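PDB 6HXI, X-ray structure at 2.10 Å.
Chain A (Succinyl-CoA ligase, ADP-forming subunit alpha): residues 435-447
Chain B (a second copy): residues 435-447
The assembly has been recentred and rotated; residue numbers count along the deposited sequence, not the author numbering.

Chain A 435-447: LISSLCSGLLTIG
Chain B (435-447) LISSLCSGLLTIG

The two stretches are copies of one segment, related by an exact two-fold axis. In each, residues 435-443 form a helix, with phi near -60° and psi near -45°. Type I beta turns, Leu A443 to Ile A446 and Leu B443 to Ile B446, begin at the last helical residue. The helices run antiparallel at 175°, with axes 10.1 Å apart. Cys A440 faces Cys B440, CA to CA 5.7 Å. Ile A436 lies opposite Leu B444, CA to CA 6.6 Å.

No hydrogen bond crosses the contact. It is apolar packing, burying 599 Å². Every contact below has its two-fold mate.

Cys A440 is m (-59°). Its small side chain sits where CA atoms of the two stretches are nearest. CB of Cys A440 is 3.9 Å from SG of Cys B440. SG of Cys A440 lies 3.9 Å from CB of Leu B443 and 3.9 Å from CD2 of Leu B444.

Ile A436 is m,m (-67°, -61°) and points toward the partner. This places its CG2 3.2 Å from the carbonyl O of Leu B443, and 4.2 Å from CD2 of Leu B444. Its CD1 reaches CG2 of Ile B446 at 4.0 Å. Ile B446 is m,t.

Leu A443 is m,t (-70°, 176°). Its CD1 meets CD1 of Leu B443 at 3.8 Å, across the two-fold. Leu A439 is t,p; its CD2 is 4.4 Å from CD1 of Leu B443. Leu A444 leaves its backbone sideways, but its m,t side chain brings the end nearer the partner.

Thr A445 (p) and Ser A441 (t) point away. OG1 of Thr A445 donates to O of Gly A442 at 2.8 Å; Ser A441 bonds elsewhere in the structure. Ser A437 (m) points sideways; its OG lies 4.6 Å from CD2 of Leu B444 and is hydrogen-bonded just outside the stretch.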

ATOM      1  N   LEU A 435       7.162  -4.050  -9.160  1.00 23.86           N
ATOM      2  CA  LEU A 435       8.037  -3.559  -8.129  1.00 24.12           C
ATOM      3  C   LEU A 435       7.321  -2.692  -7.068  1.00 24.66           C
ATOM      4  O   LEU A 435       7.526  -2.896  -5.883  1.00 25.57           O
ATOM      5  CB  LEU A 435       9.233  -2.761  -8.777  1.00 24.53           C
ATOM      6  CG  LEU A 435      10.420  -2.394  -7.858  1.00 30.30           C
ATOM      7  CD1 LEU A 435      11.682  -2.106  -8.675  1.00 30.42           C
ATOM      8  CD2 LEU A 435      10.133  -1.108  -7.031  1.00 34.73           C
ATOM      9  N   ILE A 436       6.560  -1.710  -7.488  1.00 20.25           N
ATOM     10  CA  ILE A 436       5.875  -0.737  -6.588  1.00 20.22           C
ATOM     11  C   ILE A 436       4.890  -1.386  -5.662  1.00 23.07           C
ATOM     12  O   ILE A 436       4.885  -1.021  -4.488  1.00 21.69           O
ATOM     13  CB  ILE A 436       5.220   0.446  -7.368  1.00 23.46           C
ATOM     14  CG1 ILE A 436       6.279   1.328  -8.028  1.00 25.90           C
ATOM     15  CG2 ILE A 436       4.192   1.286  -6.518  1.00 23.09           C
ATOM     16  CD1 ILE A 436       7.256   2.004  -7.132  1.00 28.35           C
ATOM     17  N   SER A 437       4.034  -2.306  -6.165  1.00 21.36           N
ATOM     18  CA  SER A 437       3.058  -3.018  -5.325  1.00 21.48           C
ATOM     19  C   SER A 437       3.784  -3.873  -4.322  1.00 22.69           C
ATOM     20  O   SER A 437       3.382  -3.943  -3.158  1.00 18.62           O
ATOM     21  CB  SER A 437       2.179  -3.941  -6.173  1.00 23.17           C
ATOM     22  OG  SER A 437       1.452  -3.149  -7.089  1.00 38.68           O
ATOM     23  N   SER A 438       4.772  -4.631  -4.810  1.00 22.38           N
ATOM     24  CA  SER A 438       5.594  -5.506  -3.965  1.00 22.37           C
ATOM     25  C   SER A 438       6.319  -4.693  -2.884  1.00 24.11           C
ATOM     26  O   SER A 438       6.370  -5.126  -1.749  1.00 23.95           O
ATOM     27  CB  SER A 438       6.615  -6.272  -4.816  1.00 23.60           C
ATOM     28  OG  SER A 438       5.927  -7.084  -5.746  1.00 29.47           O
ATOM     29  N   LEU A 439       6.855  -3.525  -3.230  1.00 22.02           N
ATOM     30  CA  LEU A 439       7.524  -2.651  -2.258  1.00 21.48           C
ATOM     31  C   LEU A 439       6.591  -2.211  -1.154  1.00 24.43           C
ATOM     32  O   LEU A 439       6.924  -2.386   0.024  1.00 23.13           O
ATOM     33  CB  LEU A 439       8.139  -1.422  -2.958  1.00 20.80           C
ATOM     34  CG  LEU A 439       8.708  -0.324  -2.035  1.00 22.59           C
ATOM     35  CD1 LEU A 439       9.948  -0.834  -1.238  1.00 18.63           C
ATOM     36  CD2 LEU A 439       9.067   0.896  -2.851  1.00 23.73           C
ATOM     37  N   CYS A 440       5.419  -1.658  -1.524  1.00 21.29           N
ATOM     38  CA  CYS A 440       4.427  -1.264  -0.517  1.00 21.42           C
ATOM     39  C   CYS A 440       3.925  -2.430   0.297  1.00 22.54           C
ATOM     40  O   CYS A 440       3.640  -2.254   1.467  1.00 22.73           O
ATOM     41  CB  CYS A 440       3.285  -0.502  -1.162  1.00 22.54           C
ATOM     42  SG  CYS A 440       3.861   0.981  -2.004  1.00 25.98           S
ATOM     43  N   SER A 441       3.765  -3.603  -0.298  1.00 22.08           N
ATOM     44  CA  SER A 441       3.367  -4.800   0.485  1.00 22.36           C
ATOM     45  C   SER A 441       4.386  -4.985   1.650  1.00 25.70           C
ATOM     46  O   SER A 441       3.962  -5.246   2.759  1.00 27.09           O
ATOM     47  CB  SER A 441       3.354  -6.058  -0.379  1.00 23.86           C
ATOM     48  OG  SER A 441       2.685  -7.090   0.339  1.00 31.55           O
ATOM     49  N   GLY A 442       5.701  -4.827   1.367  1.00 23.03           N
ATOM     50  CA  GLY A 442       6.797  -4.909   2.340  1.00 22.79           C
ATOM     51  C   GLY A 442       6.815  -3.734   3.306  1.00 25.66           C
ATOM     52  O   GLY A 442       6.886  -3.913   4.526  1.00 28.10           O
ATOM     53  N   LEU A 443       6.663  -2.525   2.799  1.00 20.44           N
ATOM     54  CA  LEU A 443       6.696  -1.314   3.652  1.00 21.18           C
ATOM     55  C   LEU A 443       5.585  -1.239   4.669  1.00 23.96           C
ATOM     56  O   LEU A 443       5.762  -0.638   5.723  1.00 23.35           O
ATOM     57  CB  LEU A 443       6.708  -0.039   2.783  1.00 21.09           C
ATOM     58  CG  LEU A 443       7.946   0.273   1.984  1.00 25.39           C
ATOM     59  CD1 LEU A 443       7.726   1.480   1.137  1.00 25.67           C
ATOM     60  CD2 LEU A 443       9.105   0.599   2.854  1.00 32.47           C
ATOM     61  N   LEU A 444       4.414  -1.821   4.354  1.00 21.12           N
ATOM     62  CA  LEU A 444       3.248  -1.803   5.208  1.00 21.53           C
ATOM     63  C   LEU A 444       3.397  -2.706   6.440  1.00 25.07           C
ATOM     64  O   LEU A 444       2.520  -2.693   7.287  1.00 22.99           O
ATOM     65  CB  LEU A 444       1.960  -2.121   4.431  1.00 22.07           C
ATOM     66  CG  LEU A 444       1.454  -1.006   3.477  1.00 22.89           C
ATOM     67  CD1 LEU A 444       0.411  -1.554   2.562  1.00 19.32           C
ATOM     68  CD2 LEU A 444       0.927   0.266   4.265  1.00 17.41           C
ATOM     69  N   THR A 445       4.561  -3.370   6.613  1.00 22.38           N
ATOM     70  CA  THR A 445       4.802  -4.151   7.831  1.00 21.77           C
ATOM     71  C   THR A 445       5.529  -3.255   8.850  1.00 26.09           C
ATOM     72  O   THR A 445       5.657  -3.652  10.005  1.00 25.61           O
ATOM     73  CB  THR A 445       5.628  -5.398   7.548  1.00 21.38           C
ATOM     74  OG1 THR A 445       6.944  -4.984   7.133  1.00 22.50           O
ATOM     75  CG2 THR A 445       4.999  -6.300   6.532  1.00 20.07           C
ATOM     76  N   ILE A 446       6.040  -2.101   8.411  1.00 23.69           N
ATOM     77  CA  ILE A 446       6.854  -1.203   9.241  1.00 22.54           C
ATOM     78  C   ILE A 446       5.974  -0.487  10.231  1.00 30.66           C
ATOM     79  O   ILE A 446       5.052   0.260   9.846  1.00 33.97           O
ATOM     80  CB  ILE A 446       7.759  -0.251   8.451  1.00 24.39           C
ATOM     81  CG1 ILE A 446       8.804  -0.988   7.610  1.00 25.04           C
ATOM     82  CG2 ILE A 446       8.417   0.821   9.385  1.00 24.36           C
ATOM     83  CD1 ILE A 446       9.448  -0.060   6.527  1.00 22.68           C
ATOM     84  N   GLY A 447       6.230  -0.761  11.498  1.00 26.13           N
ATOM     85  CA  GLY A 447       5.414  -0.246  12.584  1.00 25.52           C
ATOM     86  C   GLY A 447       6.004  -0.580  13.919  1.00 29.88           C
ATOM     87  O   GLY A 447       7.221  -0.612  14.056  1.00 29.77           O
TER
ATOM     88  N   LEU B 435       2.597   7.939   9.044  1.00 23.86           N
ATOM     89  CA  LEU B 435       3.549   8.176   7.992  1.00 24.12           C
ATOM     90  C   LEU B 435       3.604   7.046   6.938  1.00 24.66           C
ATOM     91  O   LEU B 435       3.589   7.326   5.752  1.00 25.57           O
ATOM     92  CB  LEU B 435       4.979   8.425   8.609  1.00 24.53           C
ATOM     93  CG  LEU B 435       6.074   8.967   7.664  1.00 30.30           C
ATOM     94  CD1 LEU B 435       7.204   9.632   8.452  1.00 30.42           C
ATOM     95  CD2 LEU B 435       6.734   7.830   6.832  1.00 34.73           C
ATOM     96  N   ILE B 436       3.736   5.813   7.366  1.00 20.25           N
ATOM     97  CA  ILE B 436       3.890   4.629   6.473  1.00 20.22           C
ATOM     98  C   ILE B 436       2.710   4.414   5.572  1.00 23.07           C
ATOM     99  O   ILE B 436       2.934   4.137   4.395  1.00 21.69           O
ATOM    100  CB  ILE B 436       4.244   3.325   7.256  1.00 23.46           C
ATOM    101  CG1 ILE B 436       5.633   3.420   7.887  1.00 25.90           C
ATOM    102  CG2 ILE B 436       4.059   2.002   6.420  1.00 23.09           C
ATOM    103  CD1 ILE B 436       6.789   3.593   6.966  1.00 28.35           C
ATOM    104  N   SER B 437       1.467   4.498   6.100  1.00 21.36           N
ATOM    105  CA  SER B 437       0.251   4.336   5.285  1.00 21.48           C
ATOM    106  C   SER B 437       0.170   5.448   4.275  1.00 22.69           C
ATOM    107  O   SER B 437      -0.194   5.213   3.120  1.00 18.62           O
ATOM    108  CB  SER B 437      -1.004   4.409   6.158  1.00 23.17           C
ATOM    109  OG  SER B 437      -0.969   3.341   7.082  1.00 38.68           O
ATOM    110  N   SER B 438       0.376   6.682   4.749  1.00 22.38           N
ATOM    111  CA  SER B 438       0.353   7.876   3.895  1.00 22.37           C
ATOM    112  C   SER B 438       1.416   7.776   2.792  1.00 24.11           C
ATOM    113  O   SER B 438       1.132   8.116   1.660  1.00 23.95           O
ATOM    114  CB  SER B 438       0.584   9.140   4.730  1.00 23.60           C
ATOM    115  OG  SER B 438      -0.454   9.265   5.680  1.00 29.47           O
ATOM    116  N   LEU B 439       2.616   7.299   3.118  1.00 22.02           N
ATOM    117  CA  LEU B 439       3.682   7.117   2.125  1.00 21.48           C
ATOM    118  C   LEU B 439       3.285   6.146   1.038  1.00 24.43           C
ATOM    119  O   LEU B 439       3.383   6.493  -0.146  1.00 23.13           O
ATOM    120  CB  LEU B 439       4.988   6.654   2.802  1.00 20.80           C
ATOM    121  CG  LEU B 439       6.137   6.241   1.859  1.00 22.59           C
ATOM    122  CD1 LEU B 439       6.670   7.456   1.042  1.00 18.63           C
ATOM    123  CD2 LEU B 439       7.254   5.608   2.658  1.00 23.73           C
ATOM    124  N   CYS B 440       2.822   4.942   1.426  1.00 21.29           N
ATOM    125  CA  CYS B 440       2.354   3.967   0.436  1.00 21.42           C
ATOM    126  C   CYS B 440       1.171   4.460  -0.357  1.00 22.54           C
ATOM    127  O   CYS B 440       1.061   4.127  -1.523  1.00 22.73           O
ATOM    128  CB  CYS B 440       2.062   2.632   1.098  1.00 22.54           C
ATOM    129  SG  CYS B 440       3.517   1.959   1.917  1.00 25.98           S
ATOM    130  N   SER B 441       0.261   5.207   0.250  1.00 22.08           N
ATOM    131  CA  SER B 441      -0.868   5.795  -0.515  1.00 22.36           C
ATOM    132  C   SER B 441      -0.279   6.621  -1.699  1.00 25.70           C
ATOM    133  O   SER B 441      -0.789   6.510  -2.797  1.00 27.09           O
ATOM    134  CB  SER B 441      -1.725   6.707   0.360  1.00 23.86           C
ATOM    135  OG  SER B 441      -2.935   6.990  -0.337  1.00 31.55           O
ATOM    136  N   GLY B 442       0.790   7.413  -1.444  1.00 23.03           N
ATOM    137  CA  GLY B 442       1.508   8.219  -2.438  1.00 22.79           C
ATOM    138  C   GLY B 442       2.310   7.370  -3.415  1.00 25.66           C
ATOM    139  O   GLY B 442       2.214   7.539  -4.633  1.00 28.10           O
ATOM    140  N   LEU B 443       3.042   6.393  -2.914  1.00 20.44           N
ATOM    141  CA  LEU B 443       3.882   5.529  -3.777  1.00 21.18           C
ATOM    142  C   LEU B 443       3.106   4.702  -4.772  1.00 23.96           C
ATOM    143  O   LEU B 443       3.626   4.379  -5.834  1.00 23.35           O
ATOM    144  CB  LEU B 443       4.785   4.619  -2.919  1.00 21.09           C
ATOM    145  CG  LEU B 443       5.913   5.250  -2.147  1.00 25.39           C
ATOM    146  CD1 LEU B 443       6.601   4.230  -1.306  1.00 25.67           C
ATOM    147  CD2 LEU B 443       6.961   5.804  -3.044  1.00 32.47           C
ATOM    148  N   LEU B 444       1.862   4.322  -4.428  1.00 21.12           N
ATOM    149  CA  LEU B 444       1.012   3.500  -5.259  1.00 21.53           C
ATOM    150  C   LEU B 444       0.473   4.248  -6.486  1.00 25.07           C
ATOM    151  O   LEU B 444      -0.171   3.628  -7.315  1.00 22.99           O
ATOM    152  CB  LEU B 444      -0.126   2.851  -4.453  1.00 22.07           C
ATOM    153  CG  LEU B 444       0.293   1.701  -3.498  1.00 22.89           C
ATOM    154  CD1 LEU B 444      -0.822   1.390  -2.558  1.00 19.32           C
ATOM    155  CD2 LEU B 444       0.769   0.410  -4.285  1.00 17.41           C
ATOM    156  N   THR B 445       0.858   5.529  -6.677  1.00 22.38           N
ATOM    157  CA  THR B 445       0.471   6.252  -7.893  1.00 21.77           C
ATOM    158  C   THR B 445       1.594   6.094  -8.934  1.00 26.09           C
ATOM    159  O   THR B 445       1.390   6.460 -10.088  1.00 25.61           O
ATOM    160  CB  THR B 445       0.218   7.728  -7.618  1.00 21.38           C
ATOM    161  OG1 THR B 445       1.466   8.335  -7.233  1.00 22.50           O
ATOM    162  CG2 THR B 445      -0.838   7.958  -6.582  1.00 20.07           C
ATOM    163  N   ILE B 446       2.768   5.611  -8.516  1.00 23.69           N
ATOM    164  CA  ILE B 446       3.959   5.512  -9.369  1.00 22.54           C
ATOM    165  C   ILE B 446       3.793   4.379 -10.347  1.00 30.66           C
ATOM    166  O   ILE B 446       3.645   3.206  -9.949  1.00 33.97           O
ATOM    167  CB  ILE B 446       5.286   5.450  -8.605  1.00 24.39           C
ATOM    168  CG1 ILE B 446       5.555   6.710  -7.780  1.00 25.04           C
ATOM    169  CG2 ILE B 446       6.482   5.117  -9.561  1.00 24.36           C
ATOM    170  CD1 ILE B 446       6.683   6.489  -6.718  1.00 22.68           C
ATOM    171  N   GLY B 447       3.765   4.744 -11.616  1.00 26.13           N
ATOM    172  CA  GLY B 447       3.505   3.800 -12.690  1.00 25.52           C
ATOM    173  C   GLY B 447       3.675   4.437 -14.034  1.00 29.88           C
ATOM    174  O   GLY B 447       4.535   5.297 -14.195  1.00 29.77           O
TER